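Local coordinates for Slr0280 protein (Synechocystis sp., PDB 5H3K), which is of unknown function but contains a phosphodiester glycosidase (NAGPA-type) domain, so it may act on glycosidic phosphodiester bonds, at residues A[529-534]-A[554-559]; A[544-549]-A[580-585]. All coordinates share one frame; numbering follows the deposited sequence.

Interaction 1. Residues A[529-534]-A[554-559]; sequences ASRSAI and AGASLG
Three donors of segment 529-534 converge on one acceptor, the carbonyl oxygen of Ala556. The backbone Ala529 N gives a nearly straight bond to Ala556 O (3.1 Å, N-H...O angle 165°), arriving above the carbonyl plane. The Arg531 guanidinium binds the same oxygen side-on: NE lies 3.0 Å from Ala556 O, also above the carbonyl plane, whereas NH2, 3.1 Å from Ala556 O, lies in that plane on a lone pair. Ala556 O is within 2° of the guanidinium plane, so the two bonds fix the rotation of the group. The Arg531 chain reaches there by bending at chi2 (-73°). The faces of the guanidinium carry apolar contacts. Leu558 CG stands 4.0 Å above one face, near the rim, and Leu558 CD2 comes to 3.7 Å from Arg531 NH1; the two side chains cross at about a right angle. Ala529 CB sits over the centre of the opposite face. An alanine here removes two of the three donors to Ala556 O and the flat group beside Leu558, and would probably loosen the hold of the strand entry on the helix start. Backbone packing completes the contact: Gly555 CA makes a CA-H...O contact with Ala529 O (3.5 Å), and any CB on Gly555 would collide with Ala529 C. Ser557 N-caps helix 558-567, and Glu560 OE1 bonds back to Ser557 N, consistent with a capping box. The contact thus ties the entry to strand 531-536, an interior strand between 542-547 and 572-576, to the start of helix 558-567, whose Phe561 also packs on Arg531.

Interaction 2. Residues A[544-549]-A[580-585]; sequences LVASHN and SSTSLA
The His548 imidazole, the flat group of this contact, meets Thr582 CG2 obliquely, tip to tip, with CE1 3.7 Å and NE2 4.0 Å from that methyl. Its two ring nitrogens are engaged outside the segments, ND1 with Ser530 OG and NE2 with Asp592 OD2; the aspartate would probably favour a proton on NE2. The motif is the packing of two antiparallel beta sheets through their apolar side chains: strand 542-547 belongs to one, strand 584-586 to the other, and the touching parts run 130° apart. Thr582 presents its methyl because CG2 is anti to the backbone N, while OG1, beside that N, turns to its hydrogen-bond partner Ser532 OG. The same methyl that meets the histidine therefore also packs against Ala546 CB, 3.7 Å from Thr582 CG2, and bridges strand 542-547 and the loop after it. Farther along, Leu584, with CG anti to its backbone N (chi1 172°), reaches along the strand from Ala546 to Leu544. Its CB is 4.2 Å from Ala546 CB, its CD1 reaches 4.2 Å from Leu544 CB, and CD2 approaches Leu544 O. Small Ala546 thus sits in contact with both Thr582 and Leu584. The apolar layer continues through Ile338 of strand 336-339, which touches both Leu544 and Leu584. Across the two segments the contact is purely van der Waals; the turn that delivers Thr582 is tied within itself, where Ser583 OG donates to Ser581 O at 2.8 Å, the hydroxyl lying 32° out of the carbonyl plane.

Overall arrangement
Both contacts are buried and engage neighbouring strands of one antiparallel sheet, 531-536 in interaction 1 and 542-547 in interaction 2, with centres about 9 Å apart. The first joins the sheet to a helix start and is polar at heart, a charged group gathered round a backbone oxygen. The second, nearer the centre of the chain, joins the sheet to a second sheet and is apolar between its segments. They are coupled by Ser530 OG and His548 ND1, 2.7 Å apart, and by the backbone pairing of Ala533 N with Val545 O at 2.9 Å. Their segments alternate along the chain within the phosphodiester glycosidase region.

Interaction 1. Residues A[529-534]-A[554-559]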
ATOM      1  N   ALA A 529     -16.403  -6.299  -1.655  1.00  7.23           N
ATOM      2  CA  ALA A 529     -15.001  -6.344  -2.073  1.00  6.90           C
ATOM      3  C   ALA A 529     -14.012  -6.129  -0.937  1.00  5.15           C
ATOM      4  O   ALA A 529     -14.399  -5.693   0.151  1.00  4.23           O
ATOM      5  CB  ALA A 529     -14.755  -5.292  -3.175  1.00  5.59           C
ATOM      6  N   SER A 530     -12.735  -6.414  -1.209  1.00  5.24           N
ATOM      7  CA  SER A 530     -11.649  -5.954  -0.349  1.00  4.72           C
ATOM      8  C   SER A 530     -11.750  -4.436  -0.277  1.00  3.46           C
ATOM      9  O   SER A 530     -12.173  -3.791  -1.244  1.00  3.65           O
ATOM     10  CB  SER A 530     -10.283  -6.355  -0.911  1.00  5.21           C
ATOM     11  OG  SER A 530     -10.183  -7.772  -1.010  1.00  6.14           O
ATOM     12  N   ARG A 531     -11.396  -3.866   0.872  1.00  3.13           N
ATOM     13  CA  ARG A 531     -11.444  -2.409   1.061  1.00  3.50           C
ATOM     14  C   ARG A 531     -10.182  -1.833   1.710  1.00  2.80           C
ATOM     15  O   ARG A 531      -9.501  -2.503   2.500  1.00  3.46           O
ATOM     16  CB  ARG A 531     -12.663  -2.010   1.907  1.00  4.32           C
ATOM     17  CG  ARG A 531     -14.008  -2.541   1.397  1.00  2.91           C
ATOM     18  CD  ARG A 531     -14.477  -1.804   0.130  1.00  2.76           C
ATOM     19  NE  ARG A 531     -15.743  -2.383  -0.313  1.00  3.75           N
ATOM     20  CZ  ARG A 531     -16.391  -2.050  -1.422  1.00  6.98           C
ATOM     21  NH1 ARG A 531     -15.913  -1.105  -2.227  1.00  6.05           N
ATOM     22  NH2 ARG A 531     -17.532  -2.671  -1.718  1.00  7.03           N
ATOM     23  N   SER A 532      -9.875  -0.592   1.350  1.00  2.68           N
ATOM     24  CA  SER A 532      -8.797   0.170   1.984  1.00  3.29           C
ATOM     25  C   SER A 532      -9.379   1.475   2.507  1.00  2.72           C
ATOM     26  O   SER A 532     -10.319   2.022   1.930  1.00  3.43           O
ATOM     27  CB  SER A 532      -7.672   0.489   0.984  1.00  2.98           C
ATOM     28  OG  SER A 532      -7.012  -0.689   0.557  1.00  3.90           O
ATOM     29  N   ALA A 533      -8.831   1.987   3.602  1.00  2.85           N
ATOM     30  CA  ALA A 533      -9.258   3.287   4.100  1.00  2.83           C
ATOM     31  C   ALA A 533      -8.132   3.998   4.810  1.00  2.88           C
ATOM     32  O   ALA A 533      -7.166   3.371   5.271  1.00  3.00           O
ATOM     33  CB  ALA A 533     -10.488   3.163   5.035  1.00  2.44           C
ATOM     34  N   ILE A 534      -8.266   5.317   4.894  1.00  2.54           N
ATOM     35  CA  ILE A 534      -7.466   6.109   5.813  1.00  3.37           C
ATOM     36  C   ILE A 534      -8.422   6.843   6.744  1.00  3.38           C
ATOM     37  O   ILE A 534      -9.427   7.416   6.297  1.00  4.37           O
ATOM     38  CB  ILE A 534      -6.497   7.088   5.103  1.00  2.82           C
ATOM     39  CG1 ILE A 534      -5.706   7.890   6.146  1.00  3.85           C
ATOM     40  CG2 ILE A 534      -7.245   8.013   4.124  1.00  2.75           C
ATOM     41  CD1 ILE A 534      -4.486   8.555   5.575  1.00  4.24           C
ATOM     42  N   ALA A 554     -18.349 -12.946   1.831  1.00  7.64           N
ATOM     43  CA  ALA A 554     -17.737 -12.016   0.887  1.00 10.25           C
ATOM     44  C   ALA A 554     -17.031 -10.838   1.567  1.00  6.77           C
ATOM     45  O   ALA A 554     -17.054 -10.695   2.803  1.00  8.35           O
ATOM     46  CB  ALA A 554     -18.780 -11.514  -0.100  1.00  9.63           C
ATOM     47  N   GLY A 555     -16.398  -9.995   0.751  1.00  8.15           N
ATOM     48  CA  GLY A 555     -15.805  -8.757   1.239  1.00  6.24           C
ATOM     49  C   GLY A 555     -16.913  -7.792   1.635  1.00  7.27           C
ATOM     50  O   GLY A 555     -18.094  -8.064   1.411  1.00  8.64           O
ATOM     51  N   ALA A 556     -16.542  -6.667   2.236  1.00  6.09           N
ATOM     52  CA  ALA A 556     -17.532  -5.730   2.762  1.00  9.09           C
ATOM     53  C   ALA A 556     -18.181  -4.903   1.664  1.00  7.30           C
ATOM     54  O   ALA A 556     -17.538  -4.572   0.677  1.00  5.32           O
ATOM     55  CB  ALA A 556     -16.891  -4.801   3.799  1.00  6.42           C
ATOM     56  N   SER A 557     -19.461  -4.572   1.845  1.00  5.68           N
ATOM     57  CA  SER A 557     -20.101  -3.510   1.086  1.00  6.02           C
ATOM     58  C   SER A 557     -19.593  -2.186   1.637  1.00  6.89           C
ATOM     59  O   SER A 557     -18.921  -2.167   2.666  1.00  6.23           O
ATOM     60  CB  SER A 557     -21.624  -3.568   1.241  1.00  8.05           C
ATOM     61  OG  SER A 557     -22.001  -3.247   2.573  1.00  7.94           O
ATOM     62  N   LEU A 558     -19.900  -1.080   0.961  1.00  7.32           N
ATOM     63  CA  LEU A 558     -19.487   0.238   1.466  1.00  7.60           C
ATOM     64  C   LEU A 558     -20.080   0.539   2.853  1.00  6.30           C
ATOM     65  O   LEU A 558     -19.394   1.079   3.729  1.00  6.13           O
ATOM     66  CB  LEU A 558     -19.848   1.356   0.475  1.00  7.48           C
ATOM     67  CG  LEU A 558     -19.124   1.371  -0.874  1.00 10.06           C
ATOM     68  CD1 LEU A 558     -19.834   2.351  -1.814  1.00 11.17           C
ATOM     69  CD2 LEU A 558     -17.655   1.746  -0.698  1.00  9.17           C
ATOM     70  N   GLY A 559     -21.351   0.199   3.056  1.00  8.10           N
ATOM     71  CA  GLY A 559     -21.984   0.413   4.346  1.00  9.16           C
ATOM     72  C   GLY A 559     -21.368  -0.417   5.458  1.00  7.73           C
ATOM     73  O   GLY A 559     -21.171   0.066   6.586  1.00  8.32           O
TER

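Interaction 2. Residues A[544-549]-A[580-585]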
ATOM      1  N   LEU A 544      -4.448   3.368   8.962  1.00  3.46           N
ATOM      2  CA  LEU A 544      -4.518   2.809   7.618  1.00  4.38           C
ATOM      3  C   LEU A 544      -5.150   1.432   7.775  1.00  4.90           C
ATOM      4  O   LEU A 544      -4.717   0.635   8.623  1.00  5.17           O
ATOM      5  CB  LEU A 544      -3.124   2.698   7.004  1.00  3.21           C
ATOM      6  CG  LEU A 544      -2.257   3.960   7.022  1.00  4.48           C
ATOM      7  CD1 LEU A 544      -0.938   3.697   6.305  1.00  3.17           C
ATOM      8  CD2 LEU A 544      -2.967   5.134   6.369  1.00  4.61           C
ATOM      9  N   VAL A 545      -6.165   1.138   6.964  1.00  3.89           N
ATOM     10  CA  VAL A 545      -6.994  -0.059   7.160  1.00  2.64           C
ATOM     11  C   VAL A 545      -7.156  -0.875   5.880  1.00  4.15           C
ATOM     12  O   VAL A 545      -7.486  -0.322   4.831  1.00  4.38           O
ATOM     13  CB  VAL A 545      -8.418   0.354   7.612  1.00  4.21           C
ATOM     14  CG1 VAL A 545      -9.276  -0.888   7.893  1.00  3.23           C
ATOM     15  CG2 VAL A 545      -8.352   1.263   8.829  1.00  3.78           C
ATOM     16  N   ALA A 546      -6.922  -2.183   5.970  1.00  2.72           N
ATOM     17  CA  ALA A 546      -7.168  -3.112   4.858  1.00  3.68           C
ATOM     18  C   ALA A 546      -8.035  -4.263   5.351  1.00  4.78           C
ATOM     19  O   ALA A 546      -7.683  -4.929   6.335  1.00  5.02           O
ATOM     20  CB  ALA A 546      -5.835  -3.664   4.300  1.00  4.49           C
ATOM     21  N   SER A 547      -9.154  -4.502   4.673  1.00  4.16           N
ATOM     22  CA  SER A 547     -10.050  -5.608   5.004  1.00  6.01           C
ATOM     23  C   SER A 547     -10.280  -6.481   3.781  1.00  6.52           C
ATOM     24  O   SER A 547     -10.286  -6.004   2.649  1.00  5.96           O
ATOM     25  CB  SER A 547     -11.387  -5.103   5.544  1.00  6.90           C
ATOM     26  OG  SER A 547     -12.121  -4.449   4.526  1.00 11.69           O
ATOM     27  N   HIS A 548     -10.483  -7.773   3.999  1.00  6.15           N
ATOM     28  CA  HIS A 548     -10.793  -8.647   2.867  1.00  6.66           C
ATOM     29  C   HIS A 548     -12.114  -9.372   3.083  1.00  7.23           C
ATOM     30  O   HIS A 548     -13.109  -8.721   3.408  1.00  8.13           O
ATOM     31  CB  HIS A 548      -9.592  -9.541   2.539  1.00  6.69           C
ATOM     32  CG  HIS A 548      -8.382  -8.749   2.121  1.00  6.05           C
ATOM     33  ND1 HIS A 548      -8.235  -8.255   0.844  1.00  7.22           N
ATOM     34  CD2 HIS A 548      -7.304  -8.331   2.822  1.00  7.14           C
ATOM     35  CE1 HIS A 548      -7.096  -7.579   0.767  1.00  5.74           C
ATOM     36  NE2 HIS A 548      -6.513  -7.607   1.949  1.00  7.06           N
ATOM     37  N   ASN A 549     -12.163 -10.685   2.886  1.00  8.97           N
ATOM     38  CA  ASN A 549     -13.435 -11.398   3.033  1.00  8.88           C
ATOM     39  C   ASN A 549     -13.779 -11.611   4.490  1.00  7.37           C
ATOM     40  O   ASN A 549     -12.886 -11.859   5.316  1.00  9.71           O
ATOM     41  CB  ASN A 549     -13.374 -12.769   2.349  1.00  9.18           C
ATOM     42  CG  ASN A 549     -13.296 -12.660   0.840  1.00 14.76           C
ATOM     43  OD1 ASN A 549     -14.289 -12.854   0.141  1.00 23.65           O
ATOM     44  ND2 ASN A 549     -12.114 -12.346   0.331  1.00 19.48           N
ATOM     45  N   SER A 580      -8.742  -5.720  -5.797  1.00  5.70           N
ATOM     46  CA  SER A 580      -7.368  -6.208  -5.958  1.00  5.56           C
ATOM     47  C   SER A 580      -6.336  -5.101  -5.709  1.00  4.54           C
ATOM     48  O   SER A 580      -5.156  -5.375  -5.504  1.00  4.12           O
ATOM     49  CB  SER A 580      -7.174  -6.790  -7.363  1.00 11.46           C
ATOM     50  OG  SER A 580      -7.435  -5.800  -8.342  1.00 11.56           O
ATOM     51  N   SER A 581      -6.772  -3.847  -5.722  1.00  4.67           N
ATOM     52  CA  SER A 581      -5.851  -2.759  -5.390  1.00  4.49           C
ATOM     53  C   SER A 581      -5.477  -2.738  -3.907  1.00  2.91           C
ATOM     54  O   SER A 581      -4.398  -2.263  -3.556  1.00  2.28           O
ATOM     55  CB  SER A 581      -6.432  -1.401  -5.769  1.00  2.64           C
ATOM     56  OG  SER A 581      -6.656  -1.316  -7.166  1.00  6.06           O
ATOM     57  N   THR A 582      -6.349  -3.254  -3.046  1.00  2.91           N
ATOM     58  CA  THR A 582      -6.093  -3.169  -1.600  1.00  3.43           C
ATOM     59  C   THR A 582      -4.771  -3.843  -1.246  1.00  2.39           C
ATOM     60  O   THR A 582      -4.561  -5.006  -1.560  1.00  2.91           O
ATOM     61  CB  THR A 582      -7.242  -3.773  -0.765  1.00  3.07           C
ATOM     62  OG1 THR A 582      -8.404  -2.936  -0.891  1.00  4.53           O
ATOM     63  CG2 THR A 582      -6.846  -3.839   0.721  1.00  2.88           C
ATOM     64  N   SER A 583      -3.886  -3.101  -0.582  1.00  2.60           N
ATOM     65  CA  SER A 583      -2.589  -3.624  -0.162  1.00  2.60           C
ATOM     66  C   SER A 583      -1.951  -2.665   0.843  1.00  4.31           C
ATOM     67  O   SER A 583      -1.993  -1.443   0.676  1.00  1.93           O
ATOM     68  CB  SER A 583      -1.692  -3.865  -1.386  1.00  3.32           C
ATOM     69  OG  SER A 583      -1.932  -2.866  -2.380  1.00  3.99           O
ATOM     70  N   LEU A 584      -1.385  -3.232   1.896  1.00  3.68           N
ATOM     71  CA  LEU A 584      -0.847  -2.454   3.009  1.00  4.50           C
ATOM     72  C   LEU A 584       0.536  -3.003   3.314  1.00  5.93           C
ATOM     73  O   LEU A 584       0.668  -4.182   3.658  1.00  5.18           O
ATOM     74  CB  LEU A 584      -1.769  -2.605   4.228  1.00  3.74           C
ATOM     75  CG  LEU A 584      -1.349  -2.049   5.590  1.00  5.16           C
ATOM     76  CD1 LEU A 584      -0.994  -0.583   5.449  1.00  6.84           C
ATOM     77  CD2 LEU A 584      -2.486  -2.239   6.590  1.00  8.70           C
ATOM     78  N   ALA A 585       1.568  -2.161   3.170  1.00  4.48           N
ATOM     79  CA  ALA A 585       2.955  -2.617   3.327  1.00  4.22           C
ATOM     80  C   ALA A 585       3.591  -2.009   4.568  1.00  4.27           C
ATOM     81  O   ALA A 585       3.403  -0.828   4.855  1.00  5.32           O
ATOM     82  CB  ALA A 585       3.806  -2.285   2.080  1.00  3.83           C
TER